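PDB 4KRG: phosphoethanolamine N-methyltransferase 1 from Haemonchus contortus, which catalyses the S-adenosylmethionine-dependent N-methylation of phosphoethanolamine, probably the first methylation on the nematode's route to phosphocholine. Local coordinates for residues A[296-306]-A[372-383]; A[282-291]-A[399-407]. All coordinates share one frame; numbering follows the deposited sequence.

Interaction 1: A[296-306]-A[372-383]. With BOG (octyl beta-D-glucopyranoside), chain E.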
# COMPACT_ATOMS: atom_id res chain seq x y z
N SER A 296 -7.46 -11.43 19.72
CA SER A 296 -6.45 -12.07 18.88
C SER A 296 -6.25 -11.25 17.60
O SER A 296 -7.00 -10.31 17.34
CB SER A 296 -6.86 -13.49 18.55
OG SER A 296 -8.09 -13.51 17.86
N THR A 297 -5.22 -11.59 16.82
CA THR A 297 -5.05 -10.99 15.50
C THR A 297 -5.27 -12.05 14.42
O THR A 297 -4.55 -13.04 14.37
CB THR A 297 -3.67 -10.32 15.34
OG1 THR A 297 -3.50 -9.31 16.34
CG2 THR A 297 -3.55 -9.68 13.97
N ALA A 298 -6.27 -11.83 13.59
CA ALA A 298 -6.59 -12.76 12.51
C ALA A 298 -5.87 -12.36 11.22
O ALA A 298 -5.74 -11.18 10.92
CB ALA A 298 -8.10 -12.77 12.27
N TYR A 299 -5.40 -13.35 10.47
CA TYR A 299 -4.84 -13.09 9.16
C TYR A 299 -5.92 -13.39 8.14
O TYR A 299 -6.45 -14.50 8.09
CB TYR A 299 -3.61 -13.99 8.94
CG TYR A 299 -2.90 -13.81 7.61
CD1 TYR A 299 -2.03 -12.75 7.39
CD2 TYR A 299 -3.06 -14.74 6.59
CE1 TYR A 299 -1.37 -12.60 6.18
CE2 TYR A 299 -2.41 -14.60 5.39
CZ TYR A 299 -1.56 -13.53 5.19
OH TYR A 299 -0.91 -13.41 3.99
N VAL A 300 -6.28 -12.40 7.34
CA VAL A 300 -7.34 -12.57 6.34
C VAL A 300 -6.78 -12.38 4.93
O VAL A 300 -6.05 -11.44 4.66
CB VAL A 300 -8.52 -11.60 6.61
CG1 VAL A 300 -9.49 -11.57 5.43
CG2 VAL A 300 -9.25 -12.00 7.88
N PHE A 301 -7.13 -13.29 4.03
CA PHE A 301 -6.60 -13.27 2.67
C PHE A 301 -7.76 -13.33 1.68
O PHE A 301 -8.52 -14.30 1.66
CB PHE A 301 -5.64 -14.45 2.48
CG PHE A 301 -5.08 -14.58 1.08
CD1 PHE A 301 -4.05 -13.77 0.64
CD2 PHE A 301 -5.56 -15.55 0.21
CE1 PHE A 301 -3.53 -13.90 -0.63
CE2 PHE A 301 -5.05 -15.69 -1.06
CZ PHE A 301 -4.04 -14.87 -1.48
N THR A 302 -7.92 -12.29 0.86
CA THR A 302 -9.02 -12.23 -0.11
C THR A 302 -8.56 -11.76 -1.49
O THR A 302 -8.50 -10.55 -1.75
CB THR A 302 -10.19 -11.35 0.40
OG1 THR A 302 -9.71 -10.02 0.64
CG2 THR A 302 -10.77 -11.89 1.68
N PRO A 303 -8.22 -12.71 -2.38
CA PRO A 303 -7.69 -12.35 -3.70
C PRO A 303 -8.77 -11.85 -4.66
O PRO A 303 -8.44 -11.18 -5.64
CB PRO A 303 -7.11 -13.67 -4.21
CG PRO A 303 -7.93 -14.72 -3.53
CD PRO A 303 -8.21 -14.16 -2.16
N ARG A 304 -10.03 -12.20 -4.39
CA ARG A 304 -11.16 -11.77 -5.22
C ARG A 304 -10.93 -12.07 -6.70
O ARG A 304 -10.97 -11.16 -7.53
CB ARG A 304 -11.45 -10.28 -5.02
CG ARG A 304 -11.74 -9.89 -3.57
CD ARG A 304 -11.79 -8.38 -3.44
NE ARG A 304 -11.76 -7.92 -2.06
CZ ARG A 304 -12.59 -7.01 -1.56
NH1 ARG A 304 -13.52 -6.47 -2.34
NH2 ARG A 304 -12.50 -6.65 -0.30
N GLN A 305 -10.71 -13.34 -7.01
CA GLN A 305 -10.48 -13.74 -8.39
C GLN A 305 -11.78 -14.02 -9.13
O GLN A 305 -12.04 -13.45 -10.19
CB GLN A 305 -9.58 -14.98 -8.46
CG GLN A 305 -9.39 -15.45 -9.89
CD GLN A 305 -8.64 -16.75 -10.01
OE1 GLN A 305 -7.54 -16.79 -10.57
NE2 GLN A 305 -9.22 -17.83 -9.50
N ARG A 306 -12.61 -14.90 -8.57
CA ARG A 306 -13.85 -15.27 -9.22
C ARG A 306 -14.83 -14.11 -9.28
O ARG A 306 -15.61 -13.99 -10.21
CB ARG A 306 -14.49 -16.46 -8.50
CG ARG A 306 -15.79 -16.95 -9.11
CD ARG A 306 -15.62 -17.36 -10.56
NE ARG A 306 -14.54 -18.34 -10.72
CZ ARG A 306 -14.08 -18.76 -11.89
NH1 ARG A 306 -14.59 -18.29 -13.02
NH2 ARG A 306 -13.10 -19.65 -11.93
N PHE A 372 0.45 -14.97 13.57
CA PHE A 372 -0.97 -14.65 13.68
C PHE A 372 -1.70 -15.75 14.43
O PHE A 372 -1.18 -16.85 14.57
CB PHE A 372 -1.58 -14.47 12.29
CG PHE A 372 -1.10 -13.25 11.57
CD1 PHE A 372 -1.82 -12.07 11.62
CD2 PHE A 372 0.08 -13.28 10.84
CE1 PHE A 372 -1.38 -10.94 10.95
CE2 PHE A 372 0.53 -12.15 10.17
CZ PHE A 372 -0.21 -10.98 10.23
N ASP A 373 -2.91 -15.45 14.90
CA ASP A 373 -3.65 -16.39 15.75
C ASP A 373 -4.56 -17.35 14.99
O ASP A 373 -4.94 -18.40 15.52
CB ASP A 373 -4.45 -15.63 16.82
CG ASP A 373 -3.55 -14.95 17.84
OD1 ASP A 373 -2.96 -15.68 18.68
OD2 ASP A 373 -3.43 -13.71 17.81
N CYS A 374 -4.92 -16.99 13.76
CA CYS A 374 -5.80 -17.79 12.92
C CYS A 374 -5.79 -17.24 11.50
O CYS A 374 -5.30 -16.13 11.26
CB CYS A 374 -7.22 -17.75 13.47
SG CYS A 374 -7.95 -16.11 13.42
N MSE A 375 -6.32 -18.01 10.56
CA MSE A 375 -6.50 -17.54 9.19
C MSE A 375 -7.95 -17.69 8.74
O MSE A 375 -8.56 -18.72 8.98
CB MSE A 375 -5.60 -18.32 8.23
CG MSE A 375 -6.03 -18.19 6.77
SE MSE A 375 -4.66 -18.72 5.50
CE MSE A 375 -4.82 -20.67 5.72
N VAL A 376 -8.48 -16.65 8.10
CA VAL A 376 -9.77 -16.72 7.42
C VAL A 376 -9.52 -16.27 5.99
O VAL A 376 -8.92 -15.22 5.78
CB VAL A 376 -10.81 -15.80 8.08
CG1 VAL A 376 -12.15 -15.92 7.36
CG2 VAL A 376 -10.96 -16.14 9.56
N ALA A 377 -9.96 -17.05 5.01
CA ALA A 377 -9.65 -16.70 3.62
C ALA A 377 -10.70 -17.17 2.64
O ALA A 377 -11.39 -18.17 2.88
CB ALA A 377 -8.29 -17.27 3.23
N THR A 378 -10.82 -16.45 1.54
CA THR A 378 -11.64 -16.86 0.41
C THR A 378 -10.69 -17.21 -0.73
O THR A 378 -9.68 -16.54 -0.90
CB THR A 378 -12.63 -15.74 -0.02
OG1 THR A 378 -11.92 -14.51 -0.21
CG2 THR A 378 -13.71 -15.52 1.05
N GLU A 379 -10.99 -18.26 -1.50
CA GLU A 379 -10.21 -18.62 -2.70
C GLU A 379 -8.73 -18.96 -2.48
O GLU A 379 -7.92 -18.76 -3.38
CB GLU A 379 -10.28 -17.51 -3.75
CG GLU A 379 -11.63 -17.25 -4.32
CD GLU A 379 -11.62 -16.14 -5.35
OE1 GLU A 379 -11.33 -14.98 -4.98
OE2 GLU A 379 -11.87 -16.43 -6.54
N LEU A 380 -8.37 -19.47 -1.31
CA LEU A 380 -6.97 -19.81 -1.05
C LEU A 380 -6.45 -20.93 -1.95
O LEU A 380 -5.47 -20.75 -2.67
CB LEU A 380 -6.76 -20.20 0.42
CG LEU A 380 -5.31 -20.51 0.80
CD1 LEU A 380 -4.47 -19.23 0.84
CD2 LEU A 380 -5.23 -21.26 2.12
N LEU A 381 -7.11 -22.08 -1.90
CA LEU A 381 -6.70 -23.23 -2.70
C LEU A 381 -6.89 -22.96 -4.19
O LEU A 381 -6.14 -23.46 -5.03
CB LEU A 381 -7.48 -24.49 -2.30
CG LEU A 381 -7.66 -24.76 -0.81
CD1 LEU A 381 -8.43 -26.05 -0.59
CD2 LEU A 381 -6.34 -24.83 -0.10
N ALA A 382 -7.90 -22.16 -4.51
CA ALA A 382 -8.25 -21.86 -5.89
C ALA A 382 -7.17 -21.05 -6.61
O ALA A 382 -6.94 -21.23 -7.80
CB ALA A 382 -9.59 -21.14 -5.94
N THR A 383 -6.50 -20.16 -5.87
CA THR A 383 -5.58 -19.20 -6.49
C THR A 383 -4.09 -19.41 -6.16
O THR A 383 -3.23 -18.88 -6.87
CB THR A 383 -5.96 -17.75 -6.14
OG1 THR A 383 -5.70 -17.50 -4.75
CG2 THR A 383 -7.43 -17.49 -6.42
C1 BOG E . 1.33 -11.08 16.35
O1 BOG E . 1.54 -10.13 15.36
C2 BOG E . 2.57 -11.26 17.20
O2 BOG E . 3.61 -11.78 16.39
C3 BOG E . 2.30 -12.20 18.32
O3 BOG E . 3.47 -12.31 19.17
C4 BOG E . 1.12 -11.76 19.14
O4 BOG E . 0.83 -12.73 20.17
C5 BOG E . -0.11 -11.59 18.26
O5 BOG E . 0.17 -10.65 17.16
C6 BOG E . -1.24 -11.07 19.03
O6 BOG E . -2.36 -11.81 18.68
C1' BOG E . 0.82 -10.41 14.16
C2' BOG E . 1.18 -9.31 13.13
C3' BOG E . 0.88 -7.92 13.67
C4' BOG E . -0.06 -7.11 13.03
C5' BOG E . -0.89 -6.10 13.88
C6' BOG E . -1.76 -5.16 13.05
C7' BOG E . -3.20 -5.69 12.81
C8' BOG E . -4.21 -4.90 13.58
O HOH W 1 -11.44 -13.78 -2.53
O HOH W 2 -11.25 -18.67 -7.73

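Interaction 2: A[282-291]-A[399-407]. With BOG (octyl beta-D-glucopyranoside), chain F.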
# COMPACT_ATOMS: atom_id res chain seq x y z
N ILE A 282 -22.34 -17.38 5.59
CA ILE A 282 -21.62 -18.65 5.41
C ILE A 282 -20.55 -18.86 6.48
O ILE A 282 -20.50 -19.90 7.11
CB ILE A 282 -20.94 -18.71 4.03
CG1 ILE A 282 -21.96 -18.49 2.91
CG2 ILE A 282 -20.21 -20.03 3.87
CD1 ILE A 282 -23.13 -19.43 2.94
N PHE A 283 -19.71 -17.85 6.66
CA PHE A 283 -18.63 -17.91 7.65
C PHE A 283 -19.17 -17.97 9.07
O PHE A 283 -18.46 -18.38 9.99
CB PHE A 283 -17.72 -16.68 7.51
CG PHE A 283 -16.68 -16.80 6.42
CD1 PHE A 283 -15.70 -17.79 6.47
CD2 PHE A 283 -16.64 -15.89 5.37
CE1 PHE A 283 -14.73 -17.89 5.48
CE2 PHE A 283 -15.68 -15.99 4.38
CZ PHE A 283 -14.72 -16.99 4.43
N SER A 284 -20.42 -17.56 9.26
CA SER A 284 -21.03 -17.56 10.59
C SER A 284 -21.12 -18.96 11.19
O SER A 284 -21.11 -19.12 12.41
CB SER A 284 -22.41 -16.91 10.55
OG SER A 284 -23.36 -17.77 9.95
N ASN A 285 -21.19 -19.97 10.33
CA ASN A 285 -21.30 -21.34 10.83
C ASN A 285 -19.98 -22.10 10.90
O ASN A 285 -19.98 -23.32 11.08
CB ASN A 285 -22.33 -22.14 10.02
CG ASN A 285 -23.10 -23.13 10.88
OD1 ASN A 285 -23.61 -22.78 11.94
ND2 ASN A 285 -23.17 -24.38 10.43
N ALA A 286 -18.86 -21.39 10.76
CA ALA A 286 -17.53 -22.02 10.83
C ALA A 286 -16.54 -21.25 11.70
O ALA A 286 -15.54 -21.80 12.14
CB ALA A 286 -16.96 -22.22 9.45
N ILE A 287 -16.82 -19.98 11.93
CA ILE A 287 -15.96 -19.18 12.79
C ILE A 287 -16.63 -18.97 14.14
O ILE A 287 -17.76 -18.48 14.22
CB ILE A 287 -15.60 -17.82 12.16
CG1 ILE A 287 -14.95 -18.01 10.79
CG2 ILE A 287 -14.68 -17.04 13.09
CD1 ILE A 287 -14.82 -16.72 10.01
N ASP A 288 -15.93 -19.36 15.20
CA ASP A 288 -16.40 -19.16 16.57
C ASP A 288 -15.24 -18.62 17.38
O ASP A 288 -14.17 -18.37 16.83
CB ASP A 288 -16.91 -20.48 17.15
CG ASP A 288 -15.96 -21.64 16.90
OD1 ASP A 288 -14.74 -21.46 17.02
OD2 ASP A 288 -16.44 -22.75 16.58
N ASP A 289 -15.42 -18.45 18.69
CA ASP A 289 -14.35 -17.91 19.53
C ASP A 289 -13.25 -18.93 19.88
O ASP A 289 -12.32 -18.61 20.61
CB ASP A 289 -14.90 -17.23 20.79
CG ASP A 289 -15.60 -18.21 21.71
OD1 ASP A 289 -16.25 -19.15 21.20
OD2 ASP A 289 -15.51 -18.02 22.94
N GLU A 290 -13.37 -20.14 19.35
CA GLU A 290 -12.26 -21.09 19.39
C GLU A 290 -11.35 -20.87 18.18
O GLU A 290 -10.14 -21.07 18.27
CB GLU A 290 -12.77 -22.53 19.43
CG GLU A 290 -13.27 -22.98 20.80
CD GLU A 290 -12.15 -23.17 21.80
OE1 GLU A 290 -11.13 -23.81 21.45
OE2 GLU A 290 -12.28 -22.69 22.95
N VAL A 291 -11.93 -20.45 17.06
CA VAL A 291 -11.14 -20.06 15.89
C VAL A 291 -10.52 -18.68 16.11
O VAL A 291 -9.34 -18.46 15.83
CB VAL A 291 -11.98 -20.04 14.60
CG1 VAL A 291 -11.16 -19.49 13.45
CG2 VAL A 291 -12.49 -21.43 14.28
N GLU A 399 -0.77 -24.51 16.19
CA GLU A 399 -2.18 -24.91 16.30
C GLU A 399 -3.18 -23.84 15.90
O GLU A 399 -4.36 -23.93 16.25
CB GLU A 399 -2.51 -25.42 17.72
CG GLU A 399 -1.54 -26.45 18.26
CD GLU A 399 -2.04 -27.12 19.53
OE1 GLU A 399 -2.18 -26.42 20.56
OE2 GLU A 399 -2.31 -28.33 19.48
N ALA A 400 -2.73 -22.82 15.19
CA ALA A 400 -3.64 -21.80 14.67
C ALA A 400 -4.71 -22.50 13.84
O ALA A 400 -4.40 -23.45 13.11
CB ALA A 400 -2.89 -20.81 13.82
N LYS A 401 -5.95 -22.06 13.97
CA LYS A 401 -7.05 -22.65 13.21
C LYS A 401 -7.31 -21.84 11.96
O LYS A 401 -7.10 -20.63 11.94
CB LYS A 401 -8.32 -22.70 14.06
CG LYS A 401 -8.20 -23.56 15.31
CD LYS A 401 -9.45 -23.46 16.17
CE LYS A 401 -9.20 -24.02 17.55
NZ LYS A 401 -8.62 -25.38 17.46
N VAL A 402 -7.77 -22.50 10.91
CA VAL A 402 -8.08 -21.82 9.66
C VAL A 402 -9.50 -22.14 9.24
O VAL A 402 -10.06 -23.17 9.62
CB VAL A 402 -7.09 -22.19 8.54
CG1 VAL A 402 -5.66 -22.01 9.00
CG2 VAL A 402 -7.32 -23.62 8.08
N VAL A 403 -10.09 -21.23 8.47
CA VAL A 403 -11.41 -21.43 7.88
C VAL A 403 -11.32 -20.94 6.44
O VAL A 403 -10.96 -19.79 6.19
CB VAL A 403 -12.51 -20.65 8.63
CG1 VAL A 403 -13.87 -20.88 7.99
CG2 VAL A 403 -12.56 -21.07 10.09
N LEU A 404 -11.63 -21.82 5.49
CA LEU A 404 -11.54 -21.47 4.08
C LEU A 404 -12.89 -21.59 3.40
O LEU A 404 -13.58 -22.58 3.59
CB LEU A 404 -10.55 -22.38 3.36
CG LEU A 404 -9.19 -22.56 4.02
CD1 LEU A 404 -8.37 -23.58 3.27
CD2 LEU A 404 -8.46 -21.23 4.10
N LEU A 405 -13.27 -20.58 2.63
CA LEU A 405 -14.42 -20.69 1.73
C LEU A 405 -13.85 -20.83 0.33
O LEU A 405 -13.03 -20.01 -0.09
CB LEU A 405 -15.34 -19.47 1.84
CG LEU A 405 -16.61 -19.45 0.98
CD1 LEU A 405 -17.51 -20.66 1.26
CD2 LEU A 405 -17.38 -18.16 1.21
N GLU A 406 -14.25 -21.87 -0.38
CA GLU A 406 -13.62 -22.17 -1.66
C GLU A 406 -14.62 -22.37 -2.79
O GLU A 406 -15.54 -23.17 -2.67
CB GLU A 406 -12.77 -23.43 -1.53
CG GLU A 406 -11.53 -23.26 -0.69
CD GLU A 406 -10.54 -22.31 -1.32
OE1 GLU A 406 -10.50 -22.19 -2.57
OE2 GLU A 406 -9.80 -21.66 -0.55
N PRO A 407 -14.44 -21.63 -3.90
CA PRO A 407 -15.22 -21.92 -5.10
C PRO A 407 -14.70 -23.17 -5.82
O PRO A 407 -13.49 -23.32 -6.01
CB PRO A 407 -14.99 -20.67 -5.97
CG PRO A 407 -13.64 -20.19 -5.56
CD PRO A 407 -13.53 -20.48 -4.08
C1 BOG F . -20.14 -13.85 18.04
O1 BOG F . -21.11 -13.77 17.05
C2 BOG F . -20.49 -12.91 19.18
O2 BOG F . -20.43 -11.57 18.70
C3 BOG F . -19.59 -13.07 20.36
O3 BOG F . -20.10 -12.24 21.44
C4 BOG F . -19.50 -14.49 20.81
O4 BOG F . -18.49 -14.61 21.84
C5 BOG F . -19.14 -15.43 19.68
O5 BOG F . -20.03 -15.27 18.51
C6 BOG F . -19.24 -16.81 20.17
O6 BOG F . -17.99 -17.43 20.01
C1' BOG F . -20.57 -13.75 15.73
C2' BOG F . -21.69 -13.46 14.68
C3' BOG F . -21.20 -13.69 13.25
C4' BOG F . -19.99 -13.13 12.83
C5' BOG F . -19.09 -13.84 11.77
C6' BOG F . -18.65 -12.89 10.65
C7' BOG F . -17.67 -13.53 9.64
C8' BOG F . -16.76 -12.52 9.02
O HOH W 3 -6.99 -20.08 16.52

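Interaction 1: A[296-306]-A[372-383]
Strands 297-302 and 374-378 run parallel, Y299 beside M375 and F301 beside A377, their axes 4.7 Å apart and 26° askew. Y299 lies between C374 and V376, its N donating to C374 O (2.9 Å), its O accepting from V376 N (3.0 Å); F301 repeats this with V376 O and T378 N. The strand order is that of a Rossmann-like methyltransferase domain, with strand 324-329 on the other edge of 297-302. V300 and V376 lie side by side on one face, compact β-branched residues suited to a strand. On the other, Y299 CB lies over the F372 ring, and with CG anti to the backbone N (chi1 -179°) CD1 follows it over the same face; the rings form an edge-to-face pair, planes at 58°. The octyl glucoside of chain E covers the opposite face. P303 CG packs on E379 CB, 3.7 Å away. E379, at the N-cap position of helix 380-383, extends its side chain to the turn after strand 297-302: the syn lone pair of OE1 takes Q305 N at 2.7 Å and OE2 takes R306 N at 2.6 Å, while a water links OE1 to R304 N and T378 OG1.

Interaction 2: A[282-291]-A[399-407]
V403 sets its two methyls among A286, F283, I287 and V291, where the turn after helix 280-283 packs over strand 400-408. With CG1 anti to the backbone N (chi1 180°), the two methyls part, CG1 toward A286 CB (3.7 Å) and CG2 toward I287 CG1 (3.9 Å) and V291 CG1 (4.0 Å). V403 CG1 also lies in the ring plane of F283, at its edge, 3.9 Å from CD1. The small alanine suits this close approach of turn and strand, and the branched valine reaches several partners. F283 crosses obliquely to L405, bringing CZ within 3.6 Å of L405 CB, and I282 CG2 meets L405 CD1. At the other end the aliphatic part of K401 passes the turn, its CE 3.2 Å from E290 O; its NZ stays 5.0 Å from E290 OE1, too far for a salt bridge. Within the turn, D288 OD1 accepts V291 N in an Asx motif, and F283 O receives both A286 N and I287 N. O6 of the octyl glucoside of chain F donates to D289 OD1 and accepts weakly from D289 N; its alkyl chain reaches F283. Strand 458-465 adds L461 against A286 and V403. Around V403 and L405 the contact therefore rests on apolar fit, whereas at the K401 end a water bridges V291 O and, weakly, K401 N, and lysine keeps its charge at the partly exposed edge.

How the interactions relate
Both contacts are largely buried and meet on neighbouring strands of the C-terminal Rossmann-like domain: M375 O probably accepts V403 N, and E379 N probably donates to L405 O, so strand 372-378 lies between 297-302 and 400-408. Interaction 1 works within the sheet, where parallel backbone bonding sets the register and, at the strand end, a buried carboxylate is met by backbone N-H groups and waters. Interaction 2 works on a face, the preceding helix end and turn covering the sheet through apolar packing; F283 and I287 also reach V376 there, and the charged K401 lies at the partly exposed end. Along the chain, interaction 1 is nested inside the loop closed by interaction 2.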